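Local coordinates for Na-K-Cl cotransporter (Methanosarcina acetivorans, PDB 3G40), which probably carries chloride together with cations across the membrane, and is represented here by its cytoplasmic C-terminal domain, at residues Leu142-His147 with Ser271-Leu276; Asp179-Ile184 with Leu247-Leu252. All coordinates share one frame; numbering follows the deposited sequence.

Contact 1 of 2, residues Leu142-His147 with Ser271-Leu276; sequences LLFSKH and SCIFAL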
ATOM      1  N   LEU A 142       1.313  16.522 -10.580  1.00 36.36           N
ATOM      2  CA  LEU A 142       1.874  15.214 -10.261  1.00 37.06           C
ATOM      3  C   LEU A 142       0.925  14.164 -10.800  1.00 46.47           C
ATOM      4  O   LEU A 142      -0.256  14.150 -10.458  1.00 43.19           O
ATOM      5  CB  LEU A 142       2.039  15.036  -8.752  1.00 35.62           C
ATOM      6  CG  LEU A 142       3.117  15.888  -8.078  1.00 39.28           C
ATOM      7  CD1 LEU A 142       3.077  15.694  -6.569  1.00 40.02           C
ATOM      8  CD2 LEU A 142       4.520  15.528  -8.636  1.00 35.79           C
ATOM      9  N   LEU A 143       1.425  13.296 -11.667  1.00 41.08           N
ATOM     10  CA  LEU A 143       0.595  12.228 -12.208  1.00 37.91           C
ATOM     11  C   LEU A 143       1.113  10.886 -11.696  1.00 40.18           C
ATOM     12  O   LEU A 143       2.248  10.484 -11.979  1.00 38.79           O
ATOM     13  CB  LEU A 143       0.581  12.290 -13.735  1.00 39.13           C
ATOM     14  CG  LEU A 143      -0.171  11.188 -14.480  1.00 46.61           C
ATOM     15  CD1 LEU A 143      -1.701  11.312 -14.304  1.00 40.54           C
ATOM     16  CD2 LEU A 143       0.221  11.205 -15.954  1.00 46.18           C
ATOM     17  N   PHE A 144       0.283  10.204 -10.912  1.00 34.62           N
ATOM     18  CA  PHE A 144       0.721   9.024 -10.184  1.00 36.82           C
ATOM     19  C   PHE A 144       0.249   7.725 -10.835  1.00 40.78           C
ATOM     20  O   PHE A 144      -0.941   7.519 -11.058  1.00 39.60           O
ATOM     21  CB  PHE A 144       0.247   9.140  -8.734  1.00 36.14           C
ATOM     22  CG  PHE A 144       0.621   7.978  -7.858  1.00 37.17           C
ATOM     23  CD1 PHE A 144       1.895   7.404  -7.920  1.00 39.43           C
ATOM     24  CD2 PHE A 144      -0.288   7.489  -6.936  1.00 40.15           C
ATOM     25  CE1 PHE A 144       2.231   6.346  -7.088  1.00 44.28           C
ATOM     26  CE2 PHE A 144       0.039   6.440  -6.097  1.00 36.64           C
ATOM     27  CZ  PHE A 144       1.301   5.860  -6.174  1.00 40.63           C
ATOM     28  N   SER A 145       1.195   6.845 -11.153  1.00 35.37           N
ATOM     29  CA  SER A 145       0.844   5.581 -11.780  1.00 40.34           C
ATOM     30  C   SER A 145       1.249   4.454 -10.838  1.00 44.22           C
ATOM     31  O   SER A 145       2.381   3.963 -10.866  1.00 36.91           O
ATOM     32  CB  SER A 145       1.522   5.460 -13.148  1.00 40.90           C
ATOM     33  OG  SER A 145       1.138   4.269 -13.811  1.00 47.51           O
ATOM     34  N   LYS A 146       0.324   4.071  -9.972  1.00 39.67           N
ATOM     35  CA  LYS A 146       0.623   3.100  -8.927  1.00 40.69           C
ATOM     36  C   LYS A 146       0.576   1.694  -9.484  1.00 40.97           C
ATOM     37  O   LYS A 146      -0.404   1.303 -10.108  1.00 36.20           O
ATOM     38  CB  LYS A 146      -0.360   3.237  -7.753  1.00 46.47           C
ATOM     39  CG  LYS A 146      -0.089   2.230  -6.648  1.00 42.00           C
ATOM     40  CD  LYS A 146      -0.611   2.707  -5.285  1.00 49.18           C
ATOM     41  CE  LYS A 146      -1.971   2.139  -4.977  1.00 60.97           C
ATOM     42  NZ  LYS A 146      -2.341   2.406  -3.550  1.00 69.17           N
ATOM     43  N   HIS A 147       1.640   0.927  -9.278  1.00 38.27           N
ATOM     44  CA  HIS A 147       1.669  -0.427  -9.815  1.00 37.01           C
ATOM     45  C   HIS A 147       0.637  -1.294  -9.108  1.00 38.91           C
ATOM     46  O   HIS A 147       0.593  -1.325  -7.877  1.00 37.51           O
ATOM     47  CB  HIS A 147       3.063  -1.045  -9.683  1.00 38.63           C
ATOM     48  CG  HIS A 147       3.237  -2.280 -10.504  1.00 35.97           C
ATOM     49  ND1 HIS A 147       2.772  -3.511 -10.096  1.00 38.88           N
ATOM     50  CD2 HIS A 147       3.772  -2.468 -11.733  1.00 34.18           C
ATOM     51  CE1 HIS A 147       3.036  -4.409 -11.028  1.00 41.83           C
ATOM     52  NE2 HIS A 147       3.641  -3.800 -12.033  1.00 39.41           N
ATOM     53  N   SER A 271       5.969   1.334  -9.086  1.00 35.35           N
ATOM     54  CA  SER A 271       5.236   2.580  -9.295  1.00 35.33           C
ATOM     55  C   SER A 271       6.061   3.720  -9.897  1.00 37.11           C
ATOM     56  O   SER A 271       7.264   3.827  -9.693  1.00 35.39           O
ATOM     57  CB  SER A 271       4.561   3.045  -8.003  1.00 32.64           C
ATOM     58  OG  SER A 271       3.611   2.095  -7.557  1.00 34.86           O
ATOM     59  N   CYS A 272       5.374   4.566 -10.646  1.00 33.84           N
ATOM     60  CA  CYS A 272       5.975   5.716 -11.296  1.00 32.72           C
ATOM     61  C   CYS A 272       5.171   6.965 -10.983  1.00 38.44           C
ATOM     62  O   CYS A 272       3.945   6.916 -10.889  1.00 39.28           O
ATOM     63  CB  CYS A 272       6.007   5.498 -12.808  1.00 37.97           C
ATOM     64  SG  CYS A 272       7.122   4.171 -13.336  1.00 41.29           S
ATOM     65  N   ILE A 273       5.860   8.085 -10.813  1.00 33.94           N
ATOM     66  CA  ILE A 273       5.174   9.359 -10.693  1.00 37.57           C
ATOM     67  C   ILE A 273       5.811  10.336 -11.675  1.00 40.61           C
ATOM     68  O   ILE A 273       7.028  10.303 -11.894  1.00 37.45           O
ATOM     69  CB  ILE A 273       5.154   9.879  -9.223  1.00 35.49           C
ATOM     70  CG1 ILE A 273       4.163  11.043  -9.056  1.00 37.75           C
ATOM     71  CG2 ILE A 273       6.553  10.242  -8.747  1.00 35.14           C
ATOM     72  CD1 ILE A 273       3.796  11.335  -7.593  1.00 33.70           C
ATOM     73  N   PHE A 274       4.976  11.153 -12.315  1.00 36.41           N
ATOM     74  CA  PHE A 274       5.412  12.054 -13.379  1.00 38.70           C
ATOM     75  C   PHE A 274       5.103  13.484 -12.984  1.00 40.58           C
ATOM     76  O   PHE A 274       3.961  13.817 -12.655  1.00 39.01           O
ATOM     77  CB  PHE A 274       4.725  11.693 -14.698  1.00 39.87           C
ATOM     78  CG  PHE A 274       4.930  10.265 -15.102  1.00 42.63           C
ATOM     79  CD1 PHE A 274       4.146   9.263 -14.556  1.00 35.45           C
ATOM     80  CD2 PHE A 274       5.938   9.918 -16.004  1.00 41.52           C
ATOM     81  CE1 PHE A 274       4.350   7.933 -14.906  1.00 41.40           C
ATOM     82  CE2 PHE A 274       6.146   8.598 -16.366  1.00 42.76           C
ATOM     83  CZ  PHE A 274       5.357   7.602 -15.821  1.00 41.25           C
ATOM     84  N   ALA A 275       6.132  14.323 -12.992  1.00 38.45           N
ATOM     85  CA  ALA A 275       6.022  15.667 -12.460  1.00 38.67           C
ATOM     86  C   ALA A 275       6.226  16.758 -13.513  1.00 39.78           C
ATOM     87  O   ALA A 275       7.288  16.841 -14.143  1.00 43.22           O
ATOM     88  CB  ALA A 275       6.997  15.846 -11.308  1.00 40.93           C
ATOM     89  N   LEU A 276       5.202  17.598 -13.693  1.00 37.87           N
ATOM     90  CA  LEU A 276       5.278  18.741 -14.600  1.00 38.76           C
ATOM     91  C   LEU A 276       5.375  20.010 -13.771  1.00 45.49           C
ATOM     92  O   LEU A 276       4.549  20.243 -12.888  1.00 43.12           O
ATOM     93  CB  LEU A 276       4.045  18.793 -15.509  1.00 36.50           C
ATOM     94  CG  LEU A 276       3.811  20.040 -16.364  1.00 47.78           C
ATOM     95  CD1 LEU A 276       4.904  20.235 -17.407  1.00 47.31           C
ATOM     96  CD2 LEU A 276       2.447  19.943 -17.033  1.00 43.49           C
TER
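F274 and L143 face each other across an antiparallel strand pair at the middle of a ten-stranded mixed sheet, where strand 271-276 runs against strand 140-145 and so joins the two halves of the domain. The pair is hydrogen-bonded both ways, L143 N to F274 O at 2.8 Å and F274 N back to L143 O, and S145 and C272 repeat the pattern two residues further on. F274 sets its CG beside its own backbone N, anti to the carbonyl carbon (chi1 -55°). The ring, turned by chi2, presents its edge to L143 O in plane, CD1 lying 3.4 Å from that oxygen; CE1 of the same ring reaches S145 CB at 4.1 Å. On the other face of the sheet I273 CG1, anti to its backbone N (chi1 -167°), packs on the L143 carbonyl, while L142 CD2 rests on A275 CB at 3.7 Å. F144 meets the C272 carbonyl obliquely through CD1, and helix 179-192 covers L142 and A275. Past the S145-C272 pair, S271 OG accepts the backbone N of H147 at 2.9 Å with an N-H...O angle of 168°, and hydrogen-bonds also to G151 O.

Contact 2 of 2, residues Asp179-Ile184 with Leu247-Leu252; sequences DLALLI and LHIFSL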
ATOM      1  N   ASP A 179      12.100  20.768 -11.786  1.00 37.88           N
ATOM      2  CA  ASP A 179      12.157  21.280 -10.419  1.00 39.69           C
ATOM      3  C   ASP A 179      11.249  20.501  -9.466  1.00 44.12           C
ATOM      4  O   ASP A 179      11.672  20.129  -8.361  1.00 39.47           O
ATOM      5  CB  ASP A 179      11.804  22.762 -10.375  1.00 44.67           C
ATOM      6  CG  ASP A 179      12.837  23.620 -11.058  1.00 45.14           C
ATOM      7  OD1 ASP A 179      13.681  24.201 -10.355  1.00 47.19           O
ATOM      8  OD2 ASP A 179      12.801  23.705 -12.296  1.00 47.03           O
ATOM      9  N   LEU A 180      10.007  20.266  -9.889  1.00 38.91           N
ATOM     10  CA  LEU A 180       9.033  19.547  -9.061  1.00 40.66           C
ATOM     11  C   LEU A 180       9.513  18.103  -8.864  1.00 34.01           C
ATOM     12  O   LEU A 180       9.437  17.557  -7.765  1.00 35.77           O
ATOM     13  CB  LEU A 180       7.647  19.560  -9.729  1.00 37.53           C
ATOM     14  CG  LEU A 180       6.364  19.666  -8.904  1.00 53.19           C
ATOM     15  CD1 LEU A 180       5.196  18.992  -9.640  1.00 48.01           C
ATOM     16  CD2 LEU A 180       6.514  19.125  -7.488  1.00 41.55           C
ATOM     17  N   ALA A 181      10.017  17.489  -9.936  1.00 38.61           N
ATOM     18  CA  ALA A 181      10.562  16.130  -9.850  1.00 35.14           C
ATOM     19  C   ALA A 181      11.641  16.020  -8.769  1.00 33.93           C
ATOM     20  O   ALA A 181      11.598  15.125  -7.924  1.00 31.76           O
ATOM     21  CB  ALA A 181      11.123  15.680 -11.216  1.00 32.42           C
ATOM     22  N   LEU A 182      12.587  16.957  -8.782  1.00 37.21           N
ATOM     23  CA  LEU A 182      13.666  16.983  -7.791  1.00 38.76           C
ATOM     24  C   LEU A 182      13.158  17.196  -6.368  1.00 33.23           C
ATOM     25  O   LEU A 182      13.607  16.537  -5.432  1.00 34.14           O
ATOM     26  CB  LEU A 182      14.692  18.063  -8.150  1.00 40.32           C
ATOM     27  CG  LEU A 182      15.906  18.238  -7.242  1.00 43.99           C
ATOM     28  CD1 LEU A 182      16.676  16.908  -7.108  1.00 38.31           C
ATOM     29  CD2 LEU A 182      16.802  19.341  -7.807  1.00 39.47           C
ATOM     30  N   LEU A 183      12.226  18.132  -6.200  1.00 40.80           N
ATOM     31  CA  LEU A 183      11.675  18.420  -4.875  1.00 33.83           C
ATOM     32  C   LEU A 183      10.934  17.223  -4.297  1.00 33.62           C
ATOM     33  O   LEU A 183      11.057  16.922  -3.111  1.00 35.10           O
ATOM     34  CB  LEU A 183      10.755  19.645  -4.932  1.00 32.79           C
ATOM     35  CG  LEU A 183      11.496  20.967  -5.132  1.00 36.97           C
ATOM     36  CD1 LEU A 183      10.567  22.025  -5.699  1.00 37.88           C
ATOM     37  CD2 LEU A 183      12.136  21.437  -3.819  1.00 38.91           C
ATOM     38  N   ILE A 184      10.171  16.537  -5.143  1.00 31.41           N
ATOM     39  CA  ILE A 184       9.474  15.338  -4.722  1.00 32.89           C
ATOM     40  C   ILE A 184      10.460  14.213  -4.368  1.00 35.75           C
ATOM     41  O   ILE A 184      10.264  13.492  -3.387  1.00 31.95           O
ATOM     42  CB  ILE A 184       8.489  14.860  -5.806  1.00 36.38           C
ATOM     43  CG1 ILE A 184       7.302  15.835  -5.926  1.00 42.17           C
ATOM     44  CG2 ILE A 184       7.979  13.464  -5.480  1.00 39.41           C
ATOM     45  CD1 ILE A 184       6.339  15.803  -4.752  1.00 48.31           C
ATOM     46  N   LEU A 247      10.000   3.432  -6.345  1.00 30.27           N
ATOM     47  CA  LEU A 247       9.309   4.491  -7.059  1.00 30.11           C
ATOM     48  C   LEU A 247      10.260   5.157  -8.029  1.00 33.05           C
ATOM     49  O   LEU A 247      11.357   5.586  -7.642  1.00 33.08           O
ATOM     50  CB  LEU A 247       8.793   5.551  -6.085  1.00 31.44           C
ATOM     51  CG  LEU A 247       8.106   6.771  -6.735  1.00 37.33           C
ATOM     52  CD1 LEU A 247       6.739   6.415  -7.335  1.00 34.40           C
ATOM     53  CD2 LEU A 247       7.948   7.920  -5.732  1.00 35.53           C
ATOM     54  N   HIS A 248       9.825   5.245  -9.279  1.00 30.78           N
ATOM     55  CA  HIS A 248      10.535   6.006 -10.303  1.00 33.80           C
ATOM     56  C   HIS A 248       9.852   7.363 -10.472  1.00 36.41           C
ATOM     57  O   HIS A 248       8.641   7.426 -10.701  1.00 36.75           O
ATOM     58  CB  HIS A 248      10.465   5.263 -11.629  1.00 30.86           C
ATOM     59  CG  HIS A 248      11.130   3.925 -11.601  1.00 39.01           C
ATOM     60  ND1 HIS A 248      12.453   3.748 -11.945  1.00 36.10           N
ATOM     61  CD2 HIS A 248      10.660   2.698 -11.272  1.00 40.40           C
ATOM     62  CE1 HIS A 248      12.768   2.471 -11.830  1.00 35.39           C
ATOM     63  NE2 HIS A 248      11.697   1.810 -11.427  1.00 35.75           N
ATOM     64  N   ILE A 249      10.628   8.437 -10.344  1.00 30.85           N
ATOM     65  CA  ILE A 249      10.141   9.795 -10.598  1.00 31.00           C
ATOM     66  C   ILE A 249      10.654  10.272 -11.949  1.00 38.25           C
ATOM     67  O   ILE A 249      11.867  10.239 -12.210  1.00 41.04           O
ATOM     68  CB  ILE A 249      10.614  10.767  -9.488  1.00 33.58           C
ATOM     69  CG1 ILE A 249      10.137  10.262  -8.114  1.00 34.72           C
ATOM     70  CG2 ILE A 249      10.135  12.203  -9.774  1.00 31.83           C
ATOM     71  CD1 ILE A 249      10.778  10.961  -6.949  1.00 33.83           C
ATOM     72  N   PHE A 250       9.730  10.668 -12.821  1.00 33.08           N
ATOM     73  CA  PHE A 250      10.064  11.219 -14.132  1.00 37.44           C
ATOM     74  C   PHE A 250       9.541  12.645 -14.223  1.00 44.50           C
ATOM     75  O   PHE A 250       8.680  13.049 -13.441  1.00 39.22           O
ATOM     76  CB  PHE A 250       9.400  10.398 -15.243  1.00 39.36           C
ATOM     77  CG  PHE A 250       9.891   8.978 -15.334  1.00 42.86           C
ATOM     78  CD1 PHE A 250       9.261   7.964 -14.627  1.00 41.61           C
ATOM     79  CD2 PHE A 250      10.969   8.656 -16.143  1.00 41.95           C
ATOM     80  CE1 PHE A 250       9.713   6.649 -14.713  1.00 43.18           C
ATOM     81  CE2 PHE A 250      11.429   7.336 -16.233  1.00 39.20           C
ATOM     82  CZ  PHE A 250      10.801   6.341 -15.512  1.00 38.19           C
ATOM     83  N   SER A 251      10.045  13.408 -15.185  1.00 38.13           N
ATOM     84  CA  SER A 251       9.380  14.651 -15.554  1.00 38.27           C
ATOM     85  C   SER A 251       8.199  14.318 -16.461  1.00 43.21           C
ATOM     86  O   SER A 251       8.248  13.341 -17.211  1.00 45.76           O
ATOM     87  CB  SER A 251      10.359  15.598 -16.243  1.00 43.26           C
ATOM     88  OG  SER A 251      11.301  16.060 -15.295  1.00 43.43           O
ATOM     89  N   LEU A 252       7.128  15.103 -16.351  1.00 41.51           N
ATOM     90  CA  LEU A 252       5.940  14.962 -17.190  1.00 44.77           C
ATOM     91  C   LEU A 252       5.960  16.026 -18.290  1.00 44.56           C
ATOM     92  O   LEU A 252       6.032  17.227 -18.003  1.00 46.30           O
ATOM     93  CB  LEU A 252       4.659  15.113 -16.330  1.00 35.66           C
ATOM     94  CG  LEU A 252       3.292  15.091 -17.015  1.00 44.78           C
ATOM     95  CD1 LEU A 252       3.094  13.789 -17.763  1.00 47.82           C
ATOM     96  CD2 LEU A 252       2.180  15.278 -15.964  1.00 43.48           C
TER
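I249 lays its CG2 methyl against A181, 3.9 Å from A181 CB and 3.8 Å from A181 O, where helix 179-192 packs on strand 247-251 of the central sheet. The two segments run nearly antiparallel, at 162°, with their axes 7.9 Å apart at closest approach. The small A181 side chain points toward the strand, and its CB also comes to 4.1 Å from S251 OG, a hydroxyl whose hydrogen bond goes to N177 O. One turn along the helix, I184 crosses I249 at a slant, its CG2 methyl 4.0 Å from I249 CD1. The two branches of I249 divide the work: CG2, anti to the backbone N, serves A181, while CG1, anti to the carbonyl carbon (chi1 -57°), leads to the CD1 methyl that meets I184. Sheet neighbours I158, L160 and I273 flank I249 within the layer under the helix. An alanine at I249 would probably leave I184 CG2 without its methyl partner and open a gap between helix and strand beside A181. As in the helix-on-sheet layers of alpha/beta folds, the contact depends mainly on apolar packing, and no directional bond between the segments fixes the helix over the strand.

In the fold
Both contacts lie in the buried core, their centres 9 Å apart, and contact 2 is nested along the chain within the loop closed by contact 1. They share one sheet: strand 271-276 of contact 1 is the parallel neighbour of strand 247-251 of contact 2, tied to it by probable hydrogen bonds from I273 N to H248 O and from L252 N to A275 O. Contact 1 works within the sheet, through backbone bonding, and links the N-terminal and C-terminal halves of the domain; contact 2 stacks a helix on the sheet by apolar packing inside the C-terminal half. Only contact 1 approaches the other subunit, where H147 packs on R31 of that chain.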